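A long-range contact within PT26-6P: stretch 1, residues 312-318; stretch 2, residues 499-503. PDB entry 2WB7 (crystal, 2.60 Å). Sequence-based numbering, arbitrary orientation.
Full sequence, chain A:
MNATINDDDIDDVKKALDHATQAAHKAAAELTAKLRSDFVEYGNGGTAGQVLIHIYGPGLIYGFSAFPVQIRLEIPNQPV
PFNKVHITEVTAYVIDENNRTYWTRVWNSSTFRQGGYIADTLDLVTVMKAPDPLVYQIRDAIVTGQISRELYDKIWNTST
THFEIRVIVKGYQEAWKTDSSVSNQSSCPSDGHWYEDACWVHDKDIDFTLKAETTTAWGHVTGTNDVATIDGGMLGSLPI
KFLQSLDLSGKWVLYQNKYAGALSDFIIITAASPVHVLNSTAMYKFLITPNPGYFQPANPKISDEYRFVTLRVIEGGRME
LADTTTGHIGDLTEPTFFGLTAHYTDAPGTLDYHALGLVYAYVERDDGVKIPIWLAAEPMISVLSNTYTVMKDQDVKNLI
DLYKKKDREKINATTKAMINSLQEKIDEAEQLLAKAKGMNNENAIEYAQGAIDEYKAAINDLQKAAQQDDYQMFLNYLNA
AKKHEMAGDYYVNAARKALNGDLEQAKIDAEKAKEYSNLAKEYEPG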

# COMPACT_ATOMS: atom_id res chain seq x y z
N ARG A 312 -15.80 5.61 12.35
CA ARG A 312 -16.48 4.82 13.37
C ARG A 312 -17.25 3.74 12.64
O ARG A 312 -17.95 4.03 11.67
N VAL A 313 -17.08 2.51 13.08
CA VAL A 313 -17.89 1.42 12.56
C VAL A 313 -19.00 1.16 13.55
O VAL A 313 -18.76 0.88 14.74
N ILE A 314 -20.23 1.27 13.07
CA ILE A 314 -21.39 0.97 13.90
C ILE A 314 -21.69 -0.52 13.87
O ILE A 314 -21.48 -1.18 12.85
N GLU A 315 -22.18 -1.08 14.98
CA GLU A 315 -22.63 -2.47 14.97
C GLU A 315 -23.57 -2.73 13.80
O GLU A 315 -24.52 -1.97 13.58
N GLY A 316 -23.32 -3.80 13.05
CA GLY A 316 -24.08 -4.06 11.83
C GLY A 316 -23.19 -3.82 10.62
O GLY A 316 -23.28 -4.54 9.63
N GLY A 317 -22.33 -2.81 10.71
CA GLY A 317 -21.27 -2.59 9.72
C GLY A 317 -21.30 -1.23 9.04
O GLY A 317 -20.48 -0.96 8.17
N ARG A 318 -22.25 -0.38 9.41
CA ARG A 318 -22.30 0.95 8.84
C ARG A 318 -21.13 1.78 9.38
O ARG A 318 -20.68 1.57 10.51
N LEU A 499 -18.99 -11.10 14.57
CA LEU A 499 -20.44 -11.09 14.71
C LEU A 499 -21.16 -9.80 14.30
O LEU A 499 -22.35 -9.84 14.03
N ASN A 500 -20.48 -8.66 14.30
CA ASN A 500 -21.17 -7.40 14.00
C ASN A 500 -20.74 -6.67 12.74
O ASN A 500 -20.94 -5.46 12.64
N GLY A 501 -20.18 -7.40 11.79
CA GLY A 501 -19.94 -6.82 10.48
C GLY A 501 -18.58 -6.20 10.25
O GLY A 501 -18.42 -5.38 9.35
N ASP A 502 -17.59 -6.58 11.04
CA ASP A 502 -16.24 -6.15 10.76
C ASP A 502 -15.30 -7.32 10.82
O ASP A 502 -14.49 -7.44 11.74
N LEU A 503 -15.39 -8.19 9.83
CA LEU A 503 -14.57 -9.39 9.81
C LEU A 503 -13.10 -9.07 9.50
O LEU A 503 -12.20 -9.82 9.90

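What holds the two stretches together in polar terms? A single hydrogen bond crosses between them, and it belongs to the backbone: Gly316 N donates to Asn500 O over 2.9 Å, with an N-H...O angle of 143°. Gly316 sits in a type II beta turn running from Ile314 to Gly317, closed by Gly317 N donating to Ile314 O at 2.8 Å. Gly317 N is used inside the turn, while Gly316 N donates across to the other stretch.

Which side chains come nearest to one another across the gap? Asn500 has the largest covered area of any residue in the contact. Its CA-to-CB bond runs sideways, and chi1 is m (-61°), which brings the amide group over Glu315. That residue also leaves its backbone sideways, with chi1 m and chi2 t, and Glu315 CG lies 4.2 Å from Asn500 CG, a carbon that keeps its place whichever way the amide is turned. The amide of Asn500 is probably turned over in the model, so this approach is best read as packing of the Glu315 methylene against the end of Asn500. The Glu315 carboxylate extends past this point and makes no salt bridge to the other stretch.

Where does a nonpolar side chain point in? Val313, buried and one residue before the end of the strand, directs its CA-to-CB bond toward the other stretch, with chi1 t (174°). Its methyl CG2 approaches Asp502 OD2 at 4.3 Å, a loose van der Waals contact. Asp502, sideways and with chi1 t (-168°), has other work for its carboxylate: it stands at the N-cap position, where its side chain caps a backbone N just past the stretch, and OD2 is hydrogen-bonded elsewhere in the structure. The neighbouring Ile314 points away, as expected for alternation along a strand, and so does Arg318.

Why do glycines line up where the two backbones come close? Gly316, Gly317 and Gly501 all have positive phi, and at their backbone angles a CB would be jammed against the carbonyl O of the preceding residue. At Gly501 the packing adds a second reason: an ideal CB would point toward stretch 1 and fall 2.6 Å from Gly316 O, a clash, and a tight 3.2 Å from Gly317 CA. Without side chains in the way, the backbones draw close, with Gly317 CA 4.5 Å from Gly501 CA and 4.0 Å from Gly501 O. The resulting contact is small, burying 231 Å² in total over both sides.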

# COMPACT_ATOMS: atom_id res chain seq x y z
CB ARG A 312 -17.44 5.66 14.20
CG ARG A 312 -18.23 4.86 15.21
CD ARG A 312 -18.89 5.78 16.25
NE ARG A 312 -19.40 6.99 15.62
CZ ARG A 312 -18.78 8.17 15.67
NH1 ARG A 312 -17.65 8.31 16.34
NH2 ARG A 312 -19.31 9.22 15.06
CB VAL A 313 -17.07 0.14 12.36
CG1 VAL A 313 -17.98 -0.99 11.98
CG2 VAL A 313 -16.03 0.34 11.30
CB ILE A 314 -22.60 1.71 13.37
CG1 ILE A 314 -22.35 3.21 13.45
CG2 ILE A 314 -23.83 1.30 14.16
CD1 ILE A 314 -22.21 3.70 14.87
CB GLU A 315 -23.31 -2.82 16.27
CG GLU A 315 -22.33 -2.97 17.39
CD GLU A 315 -22.97 -2.93 18.76
OE1 GLU A 315 -24.23 -2.85 18.85
OE2 GLU A 315 -22.21 -2.98 19.76
CB ARG A 318 -23.64 1.61 9.15
CG ARG A 318 -23.90 2.86 8.34
CD ARG A 318 -25.22 3.52 8.70
NE ARG A 318 -25.09 4.42 9.83
CZ ARG A 318 -25.41 4.11 11.08
NH1 ARG A 318 -25.87 2.89 11.35
NH2 ARG A 318 -25.25 5.00 12.05
CB LEU A 499 -20.83 -11.38 16.16
CG LEU A 499 -20.65 -12.82 16.63
CD1 LEU A 499 -20.90 -12.87 18.13
CD2 LEU A 499 -21.59 -13.76 15.85
CB ASN A 500 -21.09 -6.43 15.16
CG ASN A 500 -21.72 -6.98 16.39
OD1 ASN A 500 -21.22 -7.94 16.97
ND2 ASN A 500 -22.85 -6.40 16.80
CB ASP A 502 -15.80 -5.09 11.76
CG ASP A 502 -14.52 -4.40 11.34
OD1 ASP A 502 -13.91 -4.87 10.35
OD2 ASP A 502 -14.13 -3.41 11.99
CB LEU A 503 -15.14 -10.37 8.79
CG LEU A 503 -14.37 -11.66 8.59
CD1 LEU A 503 -14.02 -12.39 9.92
CD2 LEU A 503 -15.17 -12.56 7.62